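Long-range contacts in amine oxidase (Emericella nidulans, PDB 3PGB), which probably oxidises primary amines, as a homodimeric copper amine oxidase that carries one topaquinone cofactor per subunit together with copper and calcium ions: residues N66-L71 with L109-K114; D205-T210 with L302-D307; L386-A391 with L627-S632; E449-Y454 with V467-Y472. One frame throughout, in Å; residues are numbered along the deposited sequence.

Contact 1 (N66-L71 with L109-K114); sequences NVWYGL and LHRPNK
Leu109 holds CG anti to its backbone N (chi1 178°), and Leu71 holds CG anti to its carbonyl carbon (chi1 -63°); from these positions the two leucines meet around Gly70. Leu71 CG lies 4.0 Å from Leu109 CB, while Gly70 CA sits 3.7 Å from that same CB. Leu109 CD2 reaches inward to Val67 O at 3.5 Å. The ring of Pro112 closes the other end: its CD rests 3.1 Å from Val67 O, and its CG packs on Val67 CG2. No direct polar bond joins the segments, and a water accepts from both Leu71 N and Leu109 N to bridge them. Val67 CG2 also covers the centre of one Trp68 indole face, 3.4 Å above the plane; outside the contact, Phe367 stacks on this indole and Tyr378 OH bonds its NE1. Asn66 OD1 fixes the turn by accepting from Trp68 N (3.1 Å) in the carbonyl plane and from Tyr69 N (2.9 Å) above it. Gly70 takes phi 159°, where a side chain would be jammed against Tyr69 O. An Asx turn at Asn66 thus opens the loop whose residues Val67-Leu71, leading to helix 73-84, lie against strand 102-110 and the residues after it.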
# COMPACT_ATOMS: atom_id res chain seq x y z
N ASN A 66 6.49 -33.68 2.74
CA ASN A 66 6.57 -32.51 1.88
C ASN A 66 7.03 -32.98 0.50
O ASN A 66 8.22 -33.15 0.25
CB ASN A 66 7.50 -31.45 2.47
CG ASN A 66 7.53 -30.16 1.65
OD1 ASN A 66 7.32 -30.16 0.44
ND2 ASN A 66 7.82 -29.05 2.32
N VAL A 67 6.07 -33.18 -0.38
CA VAL A 67 6.32 -33.77 -1.69
C VAL A 67 6.86 -32.77 -2.72
O VAL A 67 7.13 -33.16 -3.86
CB VAL A 67 5.03 -34.43 -2.24
CG1 VAL A 67 4.49 -35.46 -1.26
CG2 VAL A 67 3.96 -33.39 -2.55
N TRP A 68 7.02 -31.50 -2.33
CA TRP A 68 7.45 -30.43 -3.24
C TRP A 68 8.82 -29.80 -2.95
O TRP A 68 9.45 -29.26 -3.86
CB TRP A 68 6.44 -29.29 -3.23
CG TRP A 68 5.01 -29.67 -3.39
CD1 TRP A 68 4.34 -29.87 -4.55
CD2 TRP A 68 4.06 -29.86 -2.33
NE1 TRP A 68 3.03 -30.18 -4.29
CE2 TRP A 68 2.83 -30.18 -2.94
CE3 TRP A 68 4.13 -29.79 -0.94
CZ2 TRP A 68 1.68 -30.43 -2.20
CZ3 TRP A 68 2.99 -30.04 -0.20
CH2 TRP A 68 1.78 -30.36 -0.83
N TYR A 69 9.28 -29.85 -1.70
CA TYR A 69 10.40 -28.99 -1.27
C TYR A 69 11.65 -29.10 -2.13
O TYR A 69 12.17 -28.10 -2.60
CB TYR A 69 10.77 -29.24 0.20
CG TYR A 69 11.92 -28.37 0.67
CD1 TYR A 69 11.72 -27.04 1.00
CD2 TYR A 69 13.21 -28.88 0.76
CE1 TYR A 69 12.76 -26.24 1.42
CE2 TYR A 69 14.27 -28.08 1.18
CZ TYR A 69 14.04 -26.76 1.51
OH TYR A 69 15.07 -25.96 1.93
N GLY A 70 12.13 -30.32 -2.32
CA GLY A 70 13.35 -30.54 -3.08
C GLY A 70 14.00 -31.87 -2.78
O GLY A 70 13.50 -32.66 -1.97
N LEU A 71 15.13 -32.12 -3.43
CA LEU A 71 15.89 -33.36 -3.24
C LEU A 71 16.66 -33.30 -1.93
O LEU A 71 17.14 -32.24 -1.53
CB LEU A 71 16.87 -33.57 -4.40
CG LEU A 71 16.26 -33.76 -5.79
CD1 LEU A 71 17.33 -33.67 -6.87
CD2 LEU A 71 15.50 -35.07 -5.88
N LEU A 109 14.39 -31.77 -7.64
CA LEU A 109 13.19 -32.58 -7.54
C LEU A 109 12.24 -32.16 -8.63
O LEU A 109 11.96 -30.97 -8.79
CB LEU A 109 12.51 -32.41 -6.18
CG LEU A 109 11.20 -33.20 -5.98
CD1 LEU A 109 11.48 -34.69 -5.89
CD2 LEU A 109 10.45 -32.72 -4.73
N HIS A 110 11.75 -33.12 -9.39
CA HIS A 110 10.63 -32.86 -10.27
C HIS A 110 9.41 -32.81 -9.37
O HIS A 110 9.13 -33.77 -8.67
CB HIS A 110 10.48 -33.96 -11.31
CG HIS A 110 9.25 -33.81 -12.16
ND1 HIS A 110 9.18 -32.93 -13.21
CD2 HIS A 110 8.05 -34.43 -12.11
CE1 HIS A 110 7.99 -33.01 -13.77
NE2 HIS A 110 7.29 -33.92 -13.12
N ARG A 111 8.71 -31.68 -9.37
CA ARG A 111 7.51 -31.55 -8.54
C ARG A 111 6.40 -32.44 -9.07
O ARG A 111 6.15 -32.47 -10.28
CB ARG A 111 7.03 -30.11 -8.46
CG ARG A 111 7.76 -29.31 -7.40
CD ARG A 111 7.52 -27.83 -7.55
NE ARG A 111 8.46 -27.05 -6.74
CZ ARG A 111 8.61 -25.74 -6.81
NH1 ARG A 111 7.89 -25.01 -7.65
NH2 ARG A 111 9.51 -25.14 -6.02
N PRO A 112 5.73 -33.17 -8.17
CA PRO A 112 4.69 -34.09 -8.63
C PRO A 112 3.47 -33.34 -9.14
O PRO A 112 3.21 -32.21 -8.73
CB PRO A 112 4.35 -34.90 -7.37
CG PRO A 112 4.72 -34.03 -6.25
CD PRO A 112 5.89 -33.21 -6.71
N ASN A 113 2.75 -33.98 -10.05
CA ASN A 113 1.52 -33.43 -10.59
C ASN A 113 0.49 -33.23 -9.48
O ASN A 113 0.46 -33.99 -8.51
CB ASN A 113 0.96 -34.36 -11.67
CG ASN A 113 1.85 -34.43 -12.91
OD1 ASN A 113 2.60 -33.49 -13.20
ND2 ASN A 113 1.76 -35.53 -13.65
N LYS A 114 -0.34 -32.21 -9.62
CA LYS A 114 -1.39 -31.93 -8.64
C LYS A 114 -2.34 -33.13 -8.49
O LYS A 114 -2.81 -33.42 -7.39
CB LYS A 114 -2.18 -30.68 -9.04
CG LYS A 114 -3.20 -30.20 -8.03
CD LYS A 114 -3.96 -28.99 -8.56
CE LYS A 114 -5.10 -28.59 -7.65
NZ LYS A 114 -5.60 -27.22 -7.96
O HOH W 1 2.37 -29.87 -7.55
O HOH W 2 15.86 -30.00 -5.64

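Contact 2 (D205-T210 with L302-D307); sequences DLWNGT and LKPNVD. With NAG (2-acetamido-2-deoxy-beta-D-glucopyranose), chain G.
Water rather than direct polar bonding links Leu302 to Leu206 and Trp207, and both bridges converge on a single carbonyl. One water donates to Leu206 O (2.6 Å) and to Leu302 O (2.7 Å). A second accepts from the indole, 2.9 Å from Trp207 NE1, and donates to Leu302 O at 3.0 Å. Leu302 O therefore receives two water hydrogens, and the two waters supply a donor for Leu206 O and an acceptor for Trp207 NE1.

The dry part of the contact is Trp207 against Pro304. Trp207 CG stands beside its backbone N (chi1 -36°), which puts it 4.0 Å from Pro304 CB, and the indole and the pyrrolidine pass alongside, running in opposite senses. Pro304 CB makes the close approach, 3.5 Å from Trp207 CD1, while Pro304 CD and the second water lie at the indole edge, near its plane. Leu206 CB covers one indole face, 3.6 Å above the plane and offset toward the rim. Leu256 of strand 255-263 touches both Trp207 and Pro304, placing the pair over that sheet.

Beyond Trp207 the chain leaves helical geometry at Asn208 (phi 50°) and runs out to Thr210. There OG1 accepts from N2 of an N-acetylglucosamine at 2.9 Å (N-H...O angle 143°), a bond to a protein-attached sugar, separate from the Trp-Pro packing. Overall, the C-terminal end of helix 200-207 is seated on an extended loop that follows helix 287-294, both beside the five-stranded antiparallel sheet 219-284.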
# COMPACT_ATOMS: atom_id res chain seq x y z
N ASP A 205 42.16 7.65 -24.64
CA ASP A 205 41.93 9.09 -24.82
C ASP A 205 40.57 9.53 -24.26
O ASP A 205 40.41 10.67 -23.82
CB ASP A 205 42.02 9.45 -26.31
CG ASP A 205 42.13 10.94 -26.54
OD1 ASP A 205 43.07 11.54 -25.99
OD2 ASP A 205 41.28 11.50 -27.26
N LEU A 206 39.61 8.61 -24.28
CA LEU A 206 38.24 8.93 -23.94
C LEU A 206 38.06 8.88 -22.43
O LEU A 206 37.45 9.78 -21.84
CB LEU A 206 37.29 7.94 -24.64
CG LEU A 206 35.99 8.41 -25.31
CD1 LEU A 206 36.11 9.79 -25.93
CD2 LEU A 206 35.60 7.40 -26.38
N TRP A 207 38.62 7.84 -21.79
CA TRP A 207 38.40 7.58 -20.37
C TRP A 207 39.63 7.11 -19.58
O TRP A 207 39.49 6.59 -18.47
CB TRP A 207 37.32 6.51 -20.21
CG TRP A 207 36.20 6.56 -21.20
CD1 TRP A 207 35.28 7.56 -21.35
CD2 TRP A 207 35.86 5.55 -22.14
NE1 TRP A 207 34.40 7.24 -22.35
CE2 TRP A 207 34.73 6.01 -22.85
CE3 TRP A 207 36.40 4.31 -22.47
CZ2 TRP A 207 34.12 5.25 -23.87
CZ3 TRP A 207 35.80 3.56 -23.47
CH2 TRP A 207 34.68 4.04 -24.16
N ASN A 208 40.84 7.31 -20.12
CA ASN A 208 42.08 6.80 -19.51
C ASN A 208 41.99 5.32 -19.14
O ASN A 208 42.45 4.92 -18.07
CB ASN A 208 42.48 7.64 -18.27
CG ASN A 208 42.88 9.07 -18.62
OD1 ASN A 208 43.24 9.37 -19.76
ND2 ASN A 208 42.82 9.96 -17.63
N GLY A 209 41.41 4.51 -20.02
CA GLY A 209 41.19 3.09 -19.73
C GLY A 209 41.36 2.14 -20.90
O GLY A 209 41.41 2.56 -22.06
N THR A 210 41.46 0.85 -20.59
CA THR A 210 41.52 -0.20 -21.60
C THR A 210 40.79 -1.44 -21.11
O THR A 210 40.76 -1.73 -19.91
CB THR A 210 42.98 -0.60 -21.94
OG1 THR A 210 43.69 -0.91 -20.73
CG2 THR A 210 43.71 0.50 -22.68
N LEU A 302 32.89 12.82 -25.12
CA LEU A 302 32.05 12.97 -23.93
C LEU A 302 32.65 12.26 -22.71
O LEU A 302 33.33 11.23 -22.84
CB LEU A 302 30.64 12.44 -24.22
CG LEU A 302 29.91 13.14 -25.37
CD1 LEU A 302 28.57 12.47 -25.65
CD2 LEU A 302 29.72 14.62 -25.08
N LYS A 303 32.38 12.81 -21.53
CA LYS A 303 33.05 12.41 -20.30
C LYS A 303 32.58 11.05 -19.75
O LYS A 303 31.42 10.68 -19.93
CB LYS A 303 32.85 13.47 -19.21
CG LYS A 303 33.44 14.86 -19.52
CD LYS A 303 32.91 15.90 -18.51
CE LYS A 303 33.17 17.35 -18.93
NZ LYS A 303 34.53 17.83 -18.52
N PRO A 304 33.47 10.32 -19.07
CA PRO A 304 33.09 9.07 -18.42
C PRO A 304 32.33 9.28 -17.11
O PRO A 304 32.36 10.37 -16.53
CB PRO A 304 34.44 8.44 -18.08
CG PRO A 304 35.32 9.58 -17.85
CD PRO A 304 34.89 10.64 -18.83
N ASN A 305 31.67 8.22 -16.66
CA ASN A 305 31.22 8.12 -15.29
C ASN A 305 32.31 7.39 -14.52
O ASN A 305 32.64 6.27 -14.86
CB ASN A 305 29.90 7.35 -15.21
CG ASN A 305 28.75 8.07 -15.88
OD1 ASN A 305 28.26 9.09 -15.37
ND2 ASN A 305 28.30 7.55 -17.01
N VAL A 306 32.87 8.03 -13.50
CA VAL A 306 33.89 7.39 -12.68
C VAL A 306 33.37 7.16 -11.26
O VAL A 306 32.62 7.98 -10.72
CB VAL A 306 35.20 8.21 -12.64
CG1 VAL A 306 35.59 8.63 -14.05
CG2 VAL A 306 35.07 9.42 -11.75
N ASP A 307 33.76 6.03 -10.68
CA ASP A 307 33.29 5.63 -9.37
C ASP A 307 33.74 6.61 -8.29
O ASP A 307 34.80 7.23 -8.38
CB ASP A 307 33.78 4.21 -9.02
CG ASP A 307 32.92 3.54 -7.95
OD1 ASP A 307 31.70 3.80 -7.92
OD2 ASP A 307 33.45 2.73 -7.16
C1 NAG G . 47.80 -2.40 -20.09
C2 NAG G . 47.67 -0.91 -20.39
C3 NAG G . 47.73 -0.67 -21.90
C4 NAG G . 48.94 -1.36 -22.54
C5 NAG G . 49.08 -2.81 -22.04
C6 NAG G . 50.36 -3.48 -22.55
C7 NAG G . 46.32 0.78 -19.18
C8 NAG G . 44.95 1.15 -18.68
N2 NAG G . 46.43 -0.39 -19.84
O3 NAG G . 47.76 0.72 -22.17
O4 NAG G . 48.82 -1.34 -23.95
O5 NAG G . 49.03 -2.86 -20.62
O6 NAG G . 51.52 -2.79 -22.14
O7 NAG G . 47.26 1.56 -18.98
O HOH W 3 35.94 11.85 -22.51
O HOH W 4 31.97 8.55 -23.31

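Contact 3 (L386-A391 with L627-S632); sequences LAHYAA and LTVLNS. With NAG (2-acetamido-2-deoxy-beta-D-glucopyranose), chain I.
His388 and Ser632 form the polar core of this buried contact: NE2 and OG are 2.7 Å apart in a nearly straight hydrogen bond (176°), with OG at the imidazole edge, in its plane. Either atom could be the donor. Two aliphatic side chains touch the ring. Val629 CG2 sits over one face, 3.9 Å from the ring centroid and 27° off the normal, a CH-pi contact displaced toward the rim on the CE1 side. Leu627 CD1 comes in obliquely, 3.5 Å from His388 CB, and crosses the histidine side chain at about a right angle. His388 CG, anti to the backbone N (chi1 -160°), lies 3.6 Å from that methyl. The other methyl of Leu627, CD2, meets Leu386 CD2 at 3.9 Å, extending the apolar patch.

In the second shell, Tyr389 O accepts from the other imidazole nitrogen, ND1, at 3.1 Å; this bond is bent and less direct than the one to Ser632. Ser632 OG is also bonded to Leu635 N. Asn631, just before it, carries an N-acetylglucosamine linked through ND2, and Asn631 O accepts from Asn572 ND2 of the second subunit.

Farther out, Tyr389 leaves the backbone on the side away from the loop; its OH bonds O4 of the topaquinone at position 484, and its ring meets that of copper ligand His532. The His388 side chain is itself about 6 Å from that of His532. The loop 627-632 thus backs strand 374-389 behind the copper and topaquinone site of the amine oxidase domain, at the dimer interface.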
# COMPACT_ATOMS: atom_id res chain seq x y z
N LEU A 386 10.45 -9.88 -14.82
CA LEU A 386 10.86 -9.17 -16.02
C LEU A 386 11.46 -7.82 -15.64
O LEU A 386 10.92 -7.12 -14.77
CB LEU A 386 9.68 -8.99 -16.98
CG LEU A 386 9.86 -8.10 -18.21
CD1 LEU A 386 11.11 -8.48 -18.97
CD2 LEU A 386 8.65 -8.19 -19.10
N ALA A 387 12.58 -7.47 -16.27
CA ALA A 387 13.15 -6.13 -16.20
C ALA A 387 13.32 -5.62 -17.63
O ALA A 387 14.36 -5.84 -18.26
CB ALA A 387 14.48 -6.15 -15.48
N HIS A 388 12.28 -4.95 -18.13
CA HIS A 388 12.23 -4.49 -19.51
C HIS A 388 12.65 -3.03 -19.58
O HIS A 388 11.98 -2.17 -19.03
CB HIS A 388 10.82 -4.65 -20.06
CG HIS A 388 10.74 -4.66 -21.55
ND1 HIS A 388 11.17 -3.60 -22.33
CD2 HIS A 388 10.27 -5.59 -22.41
CE1 HIS A 388 10.98 -3.89 -23.60
NE2 HIS A 388 10.43 -5.09 -23.68
N TYR A 389 13.75 -2.75 -20.27
CA TYR A 389 14.29 -1.40 -20.39
C TYR A 389 13.93 -0.73 -21.73
O TYR A 389 13.35 -1.36 -22.62
CB TYR A 389 15.81 -1.42 -20.23
CG TYR A 389 16.24 -1.76 -18.83
CD1 TYR A 389 16.18 -3.06 -18.35
CD2 TYR A 389 16.72 -0.77 -17.98
CE1 TYR A 389 16.57 -3.36 -17.06
CE2 TYR A 389 17.11 -1.06 -16.70
CZ TYR A 389 17.04 -2.36 -16.24
OH TYR A 389 17.44 -2.63 -14.96
N ALA A 390 14.27 0.55 -21.83
CA ALA A 390 14.12 1.32 -23.06
C ALA A 390 15.13 2.45 -23.01
O ALA A 390 15.47 2.93 -21.92
CB ALA A 390 12.71 1.87 -23.19
N ALA A 391 15.60 2.88 -24.18
CA ALA A 391 16.59 3.95 -24.25
C ALA A 391 16.84 4.37 -25.69
O ALA A 391 16.38 3.71 -26.62
CB ALA A 391 17.90 3.51 -23.61
N LEU A 627 3.53 -4.83 -18.16
CA LEU A 627 4.50 -4.31 -19.12
C LEU A 627 3.88 -3.24 -20.01
O LEU A 627 2.82 -3.45 -20.59
CB LEU A 627 5.08 -5.45 -19.97
CG LEU A 627 6.09 -5.12 -21.08
CD1 LEU A 627 7.34 -4.46 -20.53
CD2 LEU A 627 6.45 -6.40 -21.83
N THR A 628 4.55 -2.09 -20.10
CA THR A 628 4.10 -0.96 -20.91
C THR A 628 4.21 -1.29 -22.38
O THR A 628 3.27 -1.05 -23.15
CB THR A 628 4.96 0.29 -20.64
OG1 THR A 628 4.90 0.64 -19.25
CG2 THR A 628 4.51 1.48 -21.50
N VAL A 629 5.36 -1.84 -22.76
CA VAL A 629 5.69 -2.09 -24.16
C VAL A 629 4.70 -3.07 -24.79
O VAL A 629 4.43 -4.13 -24.24
CB VAL A 629 7.13 -2.67 -24.31
CG1 VAL A 629 7.53 -2.76 -25.77
CG2 VAL A 629 8.14 -1.83 -23.53
N LEU A 630 4.14 -2.68 -25.93
CA LEU A 630 3.20 -3.51 -26.67
C LEU A 630 3.97 -4.25 -27.77
O LEU A 630 4.76 -3.65 -28.48
CB LEU A 630 2.12 -2.64 -27.30
CG LEU A 630 1.27 -1.78 -26.36
CD1 LEU A 630 0.38 -0.85 -27.19
CD2 LEU A 630 0.44 -2.64 -25.42
N ASN A 631 3.74 -5.56 -27.88
CA ASN A 631 4.45 -6.39 -28.86
C ASN A 631 5.97 -6.16 -28.83
O ASN A 631 6.59 -5.95 -29.88
CB ASN A 631 3.89 -6.14 -30.26
CG ASN A 631 4.40 -7.15 -31.28
OD1 ASN A 631 4.92 -8.21 -30.93
ND2 ASN A 631 4.26 -6.81 -32.57
N SER A 632 6.56 -6.21 -27.64
CA SER A 632 7.99 -5.94 -27.47
C SER A 632 8.86 -6.64 -28.51
O SER A 632 8.72 -7.83 -28.76
CB SER A 632 8.44 -6.36 -26.07
OG SER A 632 9.85 -6.41 -25.98
C1 NAG I . 4.71 -7.66 -33.65
C2 NAG I . 3.51 -8.09 -34.49
C3 NAG I . 3.95 -8.86 -35.74
C4 NAG I . 5.08 -8.13 -36.47
C5 NAG I . 6.20 -7.73 -35.49
C6 NAG I . 7.32 -6.94 -36.18
C7 NAG I . 1.40 -8.51 -33.29
C8 NAG I . 0.62 -9.49 -32.46
N2 NAG I . 2.61 -8.91 -33.68
O3 NAG I . 2.84 -9.02 -36.61
O4 NAG I . 5.60 -8.95 -37.49
O5 NAG I . 5.65 -6.95 -34.45
O6 NAG I . 7.38 -5.62 -35.67
O7 NAG I . 0.91 -7.41 -33.57

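Contact 4 (E449-Y454 with V467-Y472); sequences EFDADY and VTKNVY
Phe450 and Tyr472 form an antiparallel hydrogen-bonded pair, followed by Asp451 and Val471 as a non-hydrogen-bonded pair; the directions of 449-454 and 469-472 differ by 136°. Phe450 N donates to Tyr472 O at 2.9 Å, and Tyr472 N returns a bond to Phe450 O at 3.1 Å that is nearly straight (173°). Ala452 N then donates to Asn470 O (2.9 Å), carrying the pairing one step beyond the regular bridges.

On one face, Phe450 and Tyr472 run alongside each other in the same direction, their ring planes 50° apart in an oblique pair. Phe450 CB rests over the tyrosine face, 4.1 Å from its centroid, while Ala452 CB meets the ring edge, 3.7 Å from Tyr472 CE2. The other face holds Asp451; OD1 uses its syn lone pair toward Lys469 NZ in a salt bridge modelled at 2.5 Å, a doubtfully short length, with a weak second bond from NZ to OD2. The lysine chain is bent near its end and crosses the aspartate at about a right angle. Beside the Ala452-Asn470 bond, a water accepts from Asn470 N (3.0 Å) close to Asp451 OD2 and Ala452 O. Asn470 ND2 lies 3.2 Å from Tyr454 CZ, with the amide and ring planes inclined to each other.

Strand 437-451 here pairs with 464-479, which also pairs with 457-460 and 736-742, while 426-434 and 776-781 pair with 437-451. Met330 of strand 329-331 touches Phe450 and Asp451, and the second subunit adds Arg503, in a cation-pi contact with Tyr454, and Tyr419, in one with Lys469.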
# COMPACT_ATOMS: atom_id res chain seq x y z
N GLU A 449 6.43 -13.17 13.62
CA GLU A 449 5.27 -12.34 13.93
C GLU A 449 5.70 -10.87 13.99
O GLU A 449 6.85 -10.55 14.28
CB GLU A 449 4.66 -12.74 15.27
CG GLU A 449 3.80 -13.98 15.21
CD GLU A 449 2.90 -14.07 16.42
OE1 GLU A 449 3.41 -13.88 17.54
OE2 GLU A 449 1.68 -14.32 16.25
N PHE A 450 4.75 -9.98 13.73
CA PHE A 450 5.03 -8.55 13.78
C PHE A 450 3.77 -7.82 14.19
O PHE A 450 2.72 -8.00 13.58
CB PHE A 450 5.52 -8.05 12.41
CG PHE A 450 6.15 -6.69 12.46
CD1 PHE A 450 7.51 -6.54 12.66
CD2 PHE A 450 5.37 -5.55 12.30
CE1 PHE A 450 8.09 -5.28 12.70
CE2 PHE A 450 5.94 -4.28 12.34
CZ PHE A 450 7.30 -4.15 12.54
N ASP A 451 3.87 -7.02 15.24
CA ASP A 451 2.75 -6.20 15.71
C ASP A 451 2.72 -4.93 14.87
O ASP A 451 3.56 -4.06 15.04
CB ASP A 451 2.92 -5.86 17.19
CG ASP A 451 1.74 -5.09 17.76
OD1 ASP A 451 1.76 -4.79 18.97
OD2 ASP A 451 0.79 -4.79 17.02
N ALA A 452 1.74 -4.84 13.97
CA ALA A 452 1.63 -3.71 13.04
C ALA A 452 1.52 -2.40 13.79
O ALA A 452 0.97 -2.36 14.90
CB ALA A 452 0.43 -3.89 12.13
N ASP A 453 2.02 -1.33 13.19
CA ASP A 453 1.96 -0.01 13.82
C ASP A 453 0.53 0.55 13.95
O ASP A 453 0.34 1.60 14.56
CB ASP A 453 2.88 0.99 13.10
CG ASP A 453 2.33 1.47 11.76
OD1 ASP A 453 1.57 0.73 11.10
OD2 ASP A 453 2.68 2.60 11.35
N TYR A 454 -0.45 -0.15 13.39
CA TYR A 454 -1.86 0.23 13.49
C TYR A 454 -2.67 -0.99 13.93
O TYR A 454 -2.32 -2.11 13.60
CB TYR A 454 -2.37 0.73 12.12
CG TYR A 454 -2.41 -0.33 11.03
CD1 TYR A 454 -1.31 -0.57 10.22
CD2 TYR A 454 -3.55 -1.10 10.83
CE1 TYR A 454 -1.35 -1.55 9.22
CE2 TYR A 454 -3.60 -2.07 9.85
CZ TYR A 454 -2.50 -2.29 9.05
OH TYR A 454 -2.55 -3.26 8.07
N VAL A 467 -10.53 -2.00 21.11
CA VAL A 467 -9.51 -2.12 20.07
C VAL A 467 -8.95 -3.55 19.99
O VAL A 467 -8.83 -4.22 21.01
CB VAL A 467 -8.34 -1.15 20.31
CG1 VAL A 467 -7.37 -1.20 19.13
CG2 VAL A 467 -8.84 0.26 20.52
N THR A 468 -8.64 -3.99 18.77
CA THR A 468 -7.98 -5.27 18.53
C THR A 468 -6.62 -5.01 17.89
O THR A 468 -6.51 -4.20 16.96
CB THR A 468 -8.80 -6.16 17.56
OG1 THR A 468 -10.11 -6.38 18.10
CG2 THR A 468 -8.11 -7.49 17.34
N LYS A 469 -5.59 -5.68 18.38
CA LYS A 469 -4.25 -5.52 17.82
C LYS A 469 -4.16 -6.20 16.46
O LYS A 469 -4.90 -7.14 16.18
CB LYS A 469 -3.19 -6.11 18.75
CG LYS A 469 -3.08 -5.43 20.11
CD LYS A 469 -1.74 -5.73 20.80
CE LYS A 469 -0.79 -4.53 20.81
NZ LYS A 469 -0.55 -3.94 19.46
N ASN A 470 -3.25 -5.71 15.62
CA ASN A 470 -2.97 -6.31 14.32
C ASN A 470 -1.64 -7.05 14.37
O ASN A 470 -0.59 -6.51 14.00
CB ASN A 470 -2.96 -5.24 13.22
CG ASN A 470 -2.77 -5.81 11.83
OD1 ASN A 470 -2.90 -7.01 11.61
ND2 ASN A 470 -2.46 -4.94 10.88
N VAL A 471 -1.69 -8.29 14.85
CA VAL A 471 -0.51 -9.14 14.88
C VAL A 471 -0.57 -10.10 13.70
O VAL A 471 -1.54 -10.84 13.55
CB VAL A 471 -0.42 -9.93 16.20
CG1 VAL A 471 0.86 -10.76 16.23
CG2 VAL A 471 -0.47 -8.99 17.39
N TYR A 472 0.46 -10.06 12.85
CA TYR A 472 0.49 -10.85 11.63
C TYR A 472 1.79 -11.63 11.45
O TYR A 472 2.81 -11.29 12.06
CB TYR A 472 0.24 -9.95 10.41
CG TYR A 472 1.30 -8.90 10.14
CD1 TYR A 472 2.33 -9.14 9.24
CD2 TYR A 472 1.24 -7.66 10.76
CE1 TYR A 472 3.30 -8.18 8.99
CE2 TYR A 472 2.20 -6.70 10.51
CZ TYR A 472 3.23 -6.96 9.63
OH TYR A 472 4.18 -6.00 9.39
O HOH W 5 -1.20 -3.52 15.99

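In the fold
Contacts 1, 2 and 3 follow one another along the chain, whereas contact 4 falls within the sequence between the two segments of contact 3. Contact 3 is the one near the catalytic centre: the His388 side chain is about 10 Å from the copper. Contact 2 is its nearest neighbour, with closest atoms about 13 Å away, yet lies apart from the annotated sites. Contact 1, on the opposite side of the chain's centre from both, is near calcium instead, the Trp68 side chain being about 13 Å from that ion, and Lys114 bridges to calcium ligands Asp541, Asp543 and Asp687. Contacts 3 and 4, with centres 39 Å apart, both touch the second subunit.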